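Local coordinates for putative sugar kinase PH1459 (Pyrococcus horikoshii, PDB 3EWM), which probably phosphorylates a sugar, perhaps fructose, at the expense of ATP, as a member of the PfkB carbohydrate kinase family, at residues Ile89-Leu94 against Leu102-Val107; Ala108-Thr113 against Ser132-Arg137; Glu205-Met210 against Arg222-Glu227. One frame throughout, in Å; residues are numbered along the deposited sequence.

How the contacts relate
The three contacts follow one another along the chain, with no nesting or crossing. Contact 1 comes first and closes the hairpin of strands 88-93 and 100-103, part of the small four-stranded sheet. The chain then runs straight on into contact 2, which closes a longer excursion through helix 119-124 and strand 127-131 and so ties the exit from the hairpin to the large mixed sheet. The two touch: Asp105 OD2 forms a salt bridge with Arg137 NE at 2.7 Å, while Leu103 packs on Tyr109 and Phe110. Contact 3, centred about 31 Å from the centre of contact 1, brackets strand 211-215 within the large sheet.

Contact 1: Ile89-Leu94 against Leu102-Val107; sequences IVFVQL and LLYDDV
Phe91 and Leu102 form an antiparallel hydrogen-bonded pair, Leu102 N donating to Phe91 O at 2.7 Å and Phe91 N to Leu102 O at 2.9 Å. Leu102 O also receives the CA-H of Val90, a carbon donor that supplements the amide. Two residues further along each segment, Tyr104 N reaches Ile89 O at 3.2 Å, nearly in line with the carbonyl (162° at the oxygen). Ile89 O also accepts from water 1, which donates to Tyr104 O too and bridges the two segments beside the last of the backbone bonds.

Packing differs on the two faces. Beside Leu103, the branched Val90 sets CG2 3.9 Å from Leu103 CB. Across the sheet, Ile89 extends CD1 over one face of the Tyr104 ring, 4.1 Å from its centroid, a CH-pi contact. Its CG1, between the backbone N and the carbonyl carbon (chi1 58°), lies 3.7 Å from Tyr104 CB; a near-anti chi2 carries CD1 onward. Phe91 CE2 comes to 3.7 Å from Tyr104 CE1, the ring planes being 66° apart.

The tyrosine continues beyond the hairpin, its OH bonding to Thr87 O of the second subunit, where Ile89 also meets its own counterpart. Backbone bonds thus set the register, while the aliphatic and aromatic groups make this face of the small sheet suited to burial in the dimer, and the hydroxyl adds a polar link.

Contact 2: Ala108-Thr113 against Ser132-Arg137; sequences AYFNMT and SVILAR
Ala136 O, on the residue whose CB packs against the Phe110 ring, is gripped by two side chains: Arg137 NH1 donates to it at 2.8 Å, and Gln171 NE2 is its second donor. The arginine bond comes from above the carbonyl plane, although the oxygen lies within the guanidinium plane. The NE of Arg137 is paired with Asp105.

The aliphatic root of the arginine lies over Phe110. Arg137 CG, anti to the carbonyl carbon (chi1 -59°), sits above the centre of the ring, 3.6 Å from the centroid, a CH-pi contact, and CB approaches Phe110 CD1 to 3.5 Å; beyond CG the chain bends at chi2 (-74°). The guanidinium is turned 5° from the ring plane, but its CZ is 5.9 Å from the centroid, so any cation-pi attraction is weak. On the opposite face lies Tyr109 CE1, making a sandwich in which a flat ring is well suited to the middle layer. The ring's rim meets carbonyls: Val133 O stands in plane 3.1 Å from Phe110 CE1, and Ile134 O is also at the edge, where the slightly positive aromatic hydrogens face oxygen. An alanine at Phe110 would probably open a gap between Tyr109 and Arg137 CG and leave the arginine chain freer to shift.

Beside this, Ile134 CD1 touches Tyr109 CD1 at 3.8 Å and packs on the selenomethionine methyl CE of Met112.

Both segments lie in connections, the first, opening with a 3-10 turn, following the small-sheet strand 100-103 and the other strand 127-131 of the large sheet. Ile134 also leans on helix 140-151, whose Ser140 bonds to Tyr109 O.

Contact 3: Glu205-Met210 against Arg222-Glu227; sequences EVKGSM and RLIKNE
Lys207 and Lys225 both run nearly straight from the backbone, CG anti to N, and then bend at the last torsion: chi4 of 55° turns NZ of Lys207 toward Asn226 O, and chi4 of 56° turns NZ of Lys225 toward Met210 O. The setting is the edge region of the large mixed sheet of this ribokinase-like alpha/beta fold, where the loop 205-210 leads into strand 211-215 and the antiparallel strands 220-225 and 228-233 form a beta hairpin with a two-residue turn at Asn226-Glu227.

The shorter bond is the one from Lys225, 2.7 Å from NZ to Met210 O, in the carbonyl plane and on a lone pair (120° at the oxygen). The rest of that side chain wraps the same oxygen, with Lys225 CG 3.4 Å from Met210 O. Lys207 mirrors the arrangement from the other segment: its NZ lies 3.2 Å from Asn226 O, again on a lone pair, and passes close to Ile224 CG2. A long flexible chain with a charged tip suits each place, because it spans a gap between backbones too far apart to bond directly while its ammonium stays near solvent. The backbone of Asn226 and Glu227 is consistent with a type II' turn, in whose first central place asparagine is a common choice after glycine.

Water fills in between. Water 2 accepts from Lys207 NZ and donates to Ile224 O at 2.6 Å, so the lysine is joined to the strand as well as to the turn. Ile224 packs on strand 211-215, its side chain about 10 Å from that of the ATP-binding Thr215. Water 4 donates to Ser209 O at 2.7 Å and accepts from Lys225 NZ at 2.8 Å, with Asn226 ND2 as a weak further donor.

Contact 1: Ile89-Leu94 against Leu102-Val107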
loop_
_atom_site.group_PDB
_atom_site.type_symbol
_atom_site.label_atom_id
_atom_site.label_comp_id
_atom_site.label_asym_id
_atom_site.label_seq_id
_atom_site.Cartn_x
_atom_site.Cartn_y
_atom_site.Cartn_z
ATOM N N ILE A 89 -2.046 2.347 -4.165
ATOM C CA ILE A 89 -1.778 3.113 -2.989
ATOM C C ILE A 89 -0.427 3.799 -3.157
ATOM O O ILE A 89 0.505 3.289 -3.796
ATOM C CB ILE A 89 -1.773 2.254 -1.676
ATOM C CG1 ILE A 89 -0.740 1.137 -1.785
ATOM C CG2 ILE A 89 -3.211 1.754 -1.280
ATOM C CD1 ILE A 89 -0.338 0.602 -0.461
ATOM N N VAL A 90 -0.352 4.997 -2.625
ATOM C CA VAL A 90 0.907 5.675 -2.509
ATOM C C VAL A 90 0.955 6.370 -1.161
ATOM O O VAL A 90 -0.026 6.963 -0.733
ATOM C CB VAL A 90 1.179 6.651 -3.709
ATOM C CG1 VAL A 90 0.081 7.657 -3.856
ATOM C CG2 VAL A 90 2.557 7.366 -3.546
ATOM N N PHE A 91 2.101 6.251 -0.498
ATOM C CA PHE A 91 2.372 6.963 0.745
ATOM C C PHE A 91 3.153 8.199 0.376
ATOM O O PHE A 91 4.126 8.115 -0.360
ATOM C CB PHE A 91 3.161 6.074 1.694
ATOM C CG PHE A 91 2.406 4.841 2.102
ATOM C CD1 PHE A 91 1.599 4.850 3.251
ATOM C CD2 PHE A 91 2.463 3.683 1.323
ATOM C CE1 PHE A 91 0.880 3.731 3.616
ATOM C CE2 PHE A 91 1.741 2.552 1.691
ATOM C CZ PHE A 91 0.946 2.586 2.836
ATOM N N VAL A 92 2.681 9.344 0.839
ATOM C CA VAL A 92 3.187 10.603 0.336
ATOM C C VAL A 92 3.613 11.486 1.494
ATOM O O VAL A 92 2.924 11.578 2.516
ATOM C CB VAL A 92 2.161 11.313 -0.634
ATOM C CG1 VAL A 92 1.548 10.315 -1.577
ATOM C CG2 VAL A 92 1.052 11.924 0.126
ATOM N N GLN A 93 4.803 12.049 1.364
ATOM C CA GLN A 93 5.195 13.149 2.228
ATOM C C GLN A 93 5.250 14.392 1.353
ATOM O O GLN A 93 6.155 14.548 0.527
ATOM C CB GLN A 93 6.523 12.886 2.932
ATOM C CG GLN A 93 7.019 14.063 3.799
ATOM C CD GLN A 93 5.959 14.576 4.774
ATOM O OE1 GLN A 93 5.079 15.349 4.400
ATOM N NE2 GLN A 93 6.062 14.164 6.034
ATOM N N LEU A 94 4.274 15.275 1.536
ATOM C CA LEU A 94 4.212 16.503 0.738
ATOM C C LEU A 94 5.048 17.627 1.354
ATOM O O LEU A 94 5.422 18.559 0.658
ATOM C CB LEU A 94 2.754 16.964 0.544
ATOM C CG LEU A 94 1.801 16.017 -0.190
ATOM C CD1 LEU A 94 0.344 16.492 -0.031
ATOM C CD2 LEU A 94 2.158 15.877 -1.672
ATOM N N LEU A 102 6.133 6.788 -1.587
ATOM C CA LEU A 102 6.394 5.374 -1.741
ATOM C C LEU A 102 5.177 4.844 -2.424
ATOM O O LEU A 102 4.115 4.717 -1.814
ATOM C CB LEU A 102 6.609 4.685 -0.406
ATOM C CG LEU A 102 6.723 3.158 -0.398
ATOM C CD1 LEU A 102 7.866 2.629 -1.308
ATOM C CD2 LEU A 102 6.904 2.713 1.039
ATOM N N LEU A 103 5.343 4.596 -3.718
ATOM C CA LEU A 103 4.255 4.146 -4.585
ATOM C C LEU A 103 4.377 2.644 -4.744
ATOM O O LEU A 103 5.449 2.136 -5.077
ATOM C CB LEU A 103 4.340 4.847 -5.942
ATOM C CG LEU A 103 3.288 4.485 -6.993
ATOM C CD1 LEU A 103 2.975 5.714 -7.820
ATOM C CD2 LEU A 103 3.770 3.309 -7.881
ATOM N N TYR A 104 3.272 1.951 -4.491
ATOM C CA TYR A 104 3.188 0.509 -4.635
ATOM C C TYR A 104 2.809 0.201 -6.076
ATOM O O TYR A 104 1.785 0.672 -6.564
ATOM C CB TYR A 104 2.195 -0.065 -3.615
ATOM C CG TYR A 104 2.878 -0.257 -2.290
ATOM C CD1 TYR A 104 3.390 0.840 -1.586
ATOM C CD2 TYR A 104 3.092 -1.531 -1.773
ATOM C CE1 TYR A 104 4.077 0.670 -0.413
ATOM C CE2 TYR A 104 3.763 -1.704 -0.577
ATOM C CZ TYR A 104 4.266 -0.607 0.092
ATOM O OH TYR A 104 4.956 -0.768 1.285
ATOM N N ASP A 105 3.659 -0.549 -6.768
ATOM C CA ASP A 105 3.511 -0.655 -8.204
ATOM C C ASP A 105 2.743 -1.896 -8.626
ATOM O O ASP A 105 2.199 -1.936 -9.708
ATOM C CB ASP A 105 4.864 -0.564 -8.916
ATOM C CG ASP A 105 5.736 -1.771 -8.664
ATOM O OD1 ASP A 105 5.659 -2.353 -7.562
ATOM O OD2 ASP A 105 6.507 -2.138 -9.574
ATOM N N ASP A 106 2.678 -2.933 -7.802
ATOM C CA ASP A 106 1.930 -4.062 -8.315
ATOM C C ASP A 106 0.519 -3.945 -7.838
ATOM O O ASP A 106 0.099 -4.638 -6.899
ATOM C CB ASP A 106 2.526 -5.419 -7.985
ATOM C CG ASP A 106 2.449 -6.345 -9.172
ATOM O OD1 ASP A 106 3.521 -6.680 -9.733
ATOM O OD2 ASP A 106 1.316 -6.661 -9.601
ATOM N N VAL A 107 -0.185 -3.030 -8.493
ATOM C CA VAL A 107 -1.506 -2.619 -8.098
ATOM C C VAL A 107 -2.381 -2.557 -9.348
ATOM O O VAL A 107 -1.887 -2.651 -10.476
ATOM C CB VAL A 107 -1.484 -1.234 -7.400
ATOM C CG1 VAL A 107 -0.788 -1.324 -6.015
ATOM C CG2 VAL A 107 -0.817 -0.190 -8.302
HETATM O O HOH W 1 0.246 2.683 -6.464
#

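Contact 2: Ala108-Thr113 against Ser132-Arg137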
loop_
_atom_site.group_PDB
_atom_site.type_symbol
_atom_site.label_atom_id
_atom_site.label_comp_id
_atom_site.label_asym_id
_atom_site.label_seq_id
_atom_site.Cartn_x
_atom_site.Cartn_y
_atom_site.Cartn_z
ATOM N N ALA A 108 -3.674 -2.370 -9.124
ATOM C CA ALA A 108 -4.677 -2.596 -10.143
ATOM C C ALA A 108 -4.544 -1.658 -11.333
ATOM O O ALA A 108 -4.732 -2.097 -12.477
ATOM C CB ALA A 108 -6.057 -2.490 -9.537
ATOM N N TYR A 109 -4.195 -0.386 -11.089
ATOM C CA TYR A 109 -4.200 0.585 -12.198
ATOM C C TYR A 109 -3.081 0.336 -13.199
ATOM O O TYR A 109 -3.150 0.814 -14.341
ATOM C CB TYR A 109 -4.217 2.052 -11.715
ATOM C CG TYR A 109 -2.967 2.494 -11.016
ATOM C CD1 TYR A 109 -1.800 2.771 -11.730
ATOM C CD2 TYR A 109 -2.959 2.664 -9.629
ATOM C CE1 TYR A 109 -0.651 3.204 -11.091
ATOM C CE2 TYR A 109 -1.811 3.071 -8.977
ATOM C CZ TYR A 109 -0.659 3.332 -9.714
ATOM O OH TYR A 109 0.480 3.715 -9.054
ATOM N N PHE A 110 -2.079 -0.433 -12.772
ATOM C CA PHE A 110 -0.966 -0.852 -13.631
ATOM C C PHE A 110 -1.270 -2.154 -14.377
ATOM O O PHE A 110 -0.482 -2.584 -15.221
ATOM C CB PHE A 110 0.318 -1.020 -12.818
ATOM C CG PHE A 110 1.084 0.254 -12.577
ATOM C CD1 PHE A 110 1.333 1.148 -13.614
ATOM C CD2 PHE A 110 1.606 0.534 -11.310
ATOM C CE1 PHE A 110 2.069 2.300 -13.405
ATOM C CE2 PHE A 110 2.372 1.693 -11.094
ATOM C CZ PHE A 110 2.598 2.572 -12.139
ATOM N N ASN A 111 -2.441 -2.729 -14.113
ATOM C CA ASN A 111 -2.864 -4.002 -14.694
ATOM C C ASN A 111 -3.992 -3.887 -15.747
ATOM O O ASN A 111 -4.795 -4.808 -15.907
ATOM C CB ASN A 111 -3.319 -4.930 -13.558
ATOM C CG ASN A 111 -3.232 -6.397 -13.921
ATOM O OD1 ASN A 111 -2.357 -6.815 -14.690
ATOM N ND2 ASN A 111 -4.113 -7.200 -13.331
HETATM N N MSE A 112 -4.058 -2.764 -16.468
HETATM C CA MSE A 112 -5.096 -2.583 -17.479
HETATM C C MSE A 112 -4.753 -3.308 -18.759
HETATM O O MSE A 112 -3.636 -3.229 -19.248
HETATM C CB MSE A 112 -5.326 -1.099 -17.771
HETATM C CG MSE A 112 -6.137 -0.426 -16.692
HETATM SE SE MSE A 112 -6.638 1.378 -17.205
HETATM C CE MSE A 112 -5.053 2.155 -16.538
ATOM N N THR A 113 -5.720 -4.033 -19.293
ATOM C CA THR A 113 -5.552 -4.650 -20.596
ATOM C C THR A 113 -6.579 -4.017 -21.513
ATOM O O THR A 113 -7.464 -3.271 -21.066
ATOM C CB THR A 113 -5.749 -6.189 -20.532
ATOM O OG1 THR A 113 -7.043 -6.464 -20.001
ATOM C CG2 THR A 113 -4.696 -6.844 -19.626
ATOM N N SER A 132 2.301 10.329 -17.486
ATOM C CA SER A 132 3.364 9.342 -17.642
ATOM C C SER A 132 3.360 8.231 -16.583
ATOM O O SER A 132 3.885 7.153 -16.821
ATOM C CB SER A 132 4.723 10.015 -17.739
ATOM O OG SER A 132 5.233 10.340 -16.473
ATOM N N VAL A 133 2.764 8.498 -15.424
ATOM C CA VAL A 133 2.838 7.561 -14.307
ATOM C C VAL A 133 2.244 6.211 -14.702
ATOM O O VAL A 133 2.823 5.165 -14.428
ATOM C CB VAL A 133 2.180 8.128 -13.048
ATOM C CG1 VAL A 133 1.998 7.050 -11.996
ATOM C CG2 VAL A 133 3.037 9.319 -12.495
ATOM N N ILE A 134 1.125 6.253 -15.403
ATOM C CA ILE A 134 0.475 5.027 -15.833
ATOM C C ILE A 134 1.415 4.173 -16.693
ATOM O O ILE A 134 1.336 2.947 -16.679
ATOM C CB ILE A 134 -0.866 5.305 -16.549
ATOM C CG1 ILE A 134 -1.616 3.987 -16.745
ATOM C CG2 ILE A 134 -0.674 6.009 -17.880
ATOM C CD1 ILE A 134 -1.987 3.350 -15.484
ATOM N N LEU A 135 2.333 4.834 -17.397
ATOM C CA LEU A 135 3.186 4.186 -18.373
ATOM C C LEU A 135 4.346 3.444 -17.725
ATOM O O LEU A 135 5.100 2.757 -18.420
ATOM C CB LEU A 135 3.714 5.215 -19.390
ATOM C CG LEU A 135 2.672 6.090 -20.096
ATOM C CD1 LEU A 135 3.331 7.137 -20.958
ATOM C CD2 LEU A 135 1.640 5.224 -20.895
ATOM N N ALA A 136 4.479 3.567 -16.404
ATOM C CA ALA A 136 5.639 3.041 -15.714
ATOM C C ALA A 136 5.674 1.522 -15.704
ATOM O O ALA A 136 6.745 0.938 -15.586
ATOM C CB ALA A 136 5.749 3.616 -14.283
ATOM N N ARG A 137 4.504 0.884 -15.857
ATOM C CA ARG A 137 4.428 -0.562 -15.797
ATOM C C ARG A 137 3.496 -1.106 -16.855
ATOM O O ARG A 137 2.503 -0.485 -17.192
ATOM C CB ARG A 137 3.912 -1.036 -14.435
ATOM C CG ARG A 137 4.736 -0.603 -13.245
ATOM C CD ARG A 137 6.043 -1.399 -13.152
ATOM N NE ARG A 137 6.787 -0.985 -11.968
ATOM C CZ ARG A 137 7.562 0.095 -11.899
ATOM N NH1 ARG A 137 7.735 0.884 -12.957
ATOM N NH2 ARG A 137 8.175 0.389 -10.763
#

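Contact 3: Glu205-Met210 against Arg222-Glu227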
loop_
_atom_site.group_PDB
_atom_site.type_symbol
_atom_site.label_atom_id
_atom_site.label_comp_id
_atom_site.label_asym_id
_atom_site.label_seq_id
_atom_site.Cartn_x
_atom_site.Cartn_y
_atom_site.Cartn_z
ATOM N N GLU A 205 12.023 16.251 -27.762
ATOM C CA GLU A 205 11.325 17.522 -27.813
ATOM C C GLU A 205 10.069 17.482 -26.920
ATOM O O GLU A 205 9.260 16.564 -27.009
ATOM C CB GLU A 205 10.991 17.885 -29.269
ATOM C CG GLU A 205 10.086 19.109 -29.438
ATOM C CD GLU A 205 10.319 19.891 -30.733
ATOM O OE1 GLU A 205 10.436 21.136 -30.661
ATOM O OE2 GLU A 205 10.381 19.287 -31.819
ATOM N N VAL A 206 9.926 18.467 -26.045
ATOM C CA VAL A 206 8.774 18.507 -25.158
ATOM C C VAL A 206 7.830 19.583 -25.676
ATOM O O VAL A 206 7.834 20.739 -25.236
ATOM C CB VAL A 206 9.154 18.720 -23.690
ATOM C CG1 VAL A 206 7.895 18.725 -22.804
ATOM C CG2 VAL A 206 10.141 17.640 -23.232
ATOM N N LYS A 207 7.018 19.167 -26.629
ATOM C CA LYS A 207 6.142 20.049 -27.354
ATOM C C LYS A 207 4.952 19.214 -27.758
ATOM O O LYS A 207 5.128 18.095 -28.270
ATOM C CB LYS A 207 6.874 20.551 -28.613
ATOM C CG LYS A 207 6.058 21.411 -29.569
ATOM C CD LYS A 207 6.925 21.954 -30.727
ATOM C CE LYS A 207 6.284 23.201 -31.355
ATOM N NZ LYS A 207 5.993 24.285 -30.348
ATOM N N GLY A 208 3.750 19.727 -27.502
ATOM C CA GLY A 208 2.545 19.142 -28.098
ATOM C C GLY A 208 2.441 19.622 -29.537
ATOM O O GLY A 208 3.077 20.605 -29.898
ATOM N N SER A 209 1.650 18.939 -30.363
ATOM C CA SER A 209 1.498 19.351 -31.761
ATOM C C SER A 209 0.670 20.644 -31.875
ATOM O O SER A 209 0.883 21.475 -32.774
ATOM C CB SER A 209 0.880 18.209 -32.575
ATOM O OG SER A 209 -0.445 17.982 -32.163
HETATM N N MSE A 210 -0.249 20.825 -30.931
HETATM C CA MSE A 210 -1.154 21.957 -30.938
HETATM C C MSE A 210 -0.779 23.000 -29.889
HETATM O O MSE A 210 -0.915 24.206 -30.125
HETATM C CB MSE A 210 -2.577 21.466 -30.705
HETATM C CG MSE A 210 -3.499 22.447 -30.002
HETATM SE SE MSE A 210 -5.335 21.806 -29.783
HETATM C CE MSE A 210 -5.916 21.916 -31.649
ATOM N N ARG A 222 3.837 29.086 -18.959
ATOM C CA ARG A 222 4.049 29.599 -20.288
ATOM C C ARG A 222 3.273 28.715 -21.259
ATOM O O ARG A 222 3.246 27.500 -21.117
ATOM C CB ARG A 222 5.554 29.592 -20.553
ATOM C CG ARG A 222 6.016 29.546 -21.985
ATOM C CD ARG A 222 7.561 29.460 -22.037
ATOM N NE ARG A 222 8.191 30.468 -21.192
ATOM C CZ ARG A 222 9.162 30.246 -20.308
ATOM N NH1 ARG A 222 9.699 29.037 -20.143
ATOM N NH2 ARG A 222 9.624 31.261 -19.594
ATOM N N LEU A 223 2.604 29.338 -22.220
ATOM C CA LEU A 223 1.881 28.595 -23.236
ATOM C C LEU A 223 2.561 28.810 -24.558
ATOM O O LEU A 223 2.790 29.944 -24.962
ATOM C CB LEU A 223 0.425 29.033 -23.326
ATOM C CG LEU A 223 -0.424 28.799 -22.078
ATOM C CD1 LEU A 223 -1.827 29.286 -22.346
ATOM C CD2 LEU A 223 -0.413 27.335 -21.670
ATOM N N ILE A 224 2.896 27.712 -25.216
ATOM C CA ILE A 224 3.603 27.762 -26.486
ATOM C C ILE A 224 2.748 27.147 -27.584
ATOM O O ILE A 224 2.274 26.010 -27.469
ATOM C CB ILE A 224 4.952 27.036 -26.401
ATOM C CG1 ILE A 224 5.774 27.599 -25.248
ATOM C CG2 ILE A 224 5.719 27.154 -27.731
ATOM C CD1 ILE A 224 6.173 26.563 -24.258
ATOM N N LYS A 225 2.541 27.919 -28.641
ATOM C CA LYS A 225 1.966 27.389 -29.867
ATOM C C LYS A 225 2.863 27.796 -31.018
ATOM O O LYS A 225 3.085 28.995 -31.259
ATOM C CB LYS A 225 0.530 27.858 -30.080
ATOM C CG LYS A 225 -0.091 27.241 -31.321
ATOM C CD LYS A 225 -1.595 27.199 -31.250
ATOM C CE LYS A 225 -2.169 26.441 -32.458
ATOM N NZ LYS A 225 -1.621 25.049 -32.605
ATOM N N ASN A 226 3.392 26.784 -31.708
ATOM C CA ASN A 226 4.416 26.972 -32.737
ATOM C C ASN A 226 5.584 27.778 -32.187
ATOM O O ASN A 226 6.321 27.285 -31.331
ATOM C CB ASN A 226 3.812 27.600 -33.996
ATOM C CG ASN A 226 2.622 26.821 -34.508
ATOM O OD1 ASN A 226 1.566 27.388 -34.788
ATOM N ND2 ASN A 226 2.777 25.505 -34.608
ATOM N N GLU A 227 5.727 29.021 -32.651
ATOM C CA GLU A 227 6.802 29.903 -32.199
ATOM C C GLU A 227 6.298 30.872 -31.133
ATOM O O GLU A 227 7.103 31.501 -30.440
ATOM C CB GLU A 227 7.388 30.703 -33.374
ATOM C CG GLU A 227 6.931 30.246 -34.767
ATOM C CD GLU A 227 5.631 30.906 -35.212
ATOM O OE1 GLU A 227 5.681 31.744 -36.141
ATOM O OE2 GLU A 227 4.562 30.604 -34.630
HETATM O O HOH W 2 3.585 24.103 -28.680
HETATM O O HOH W 3 2.551 23.625 -30.911
HETATM O O HOH W 4 0.788 24.036 -33.582
#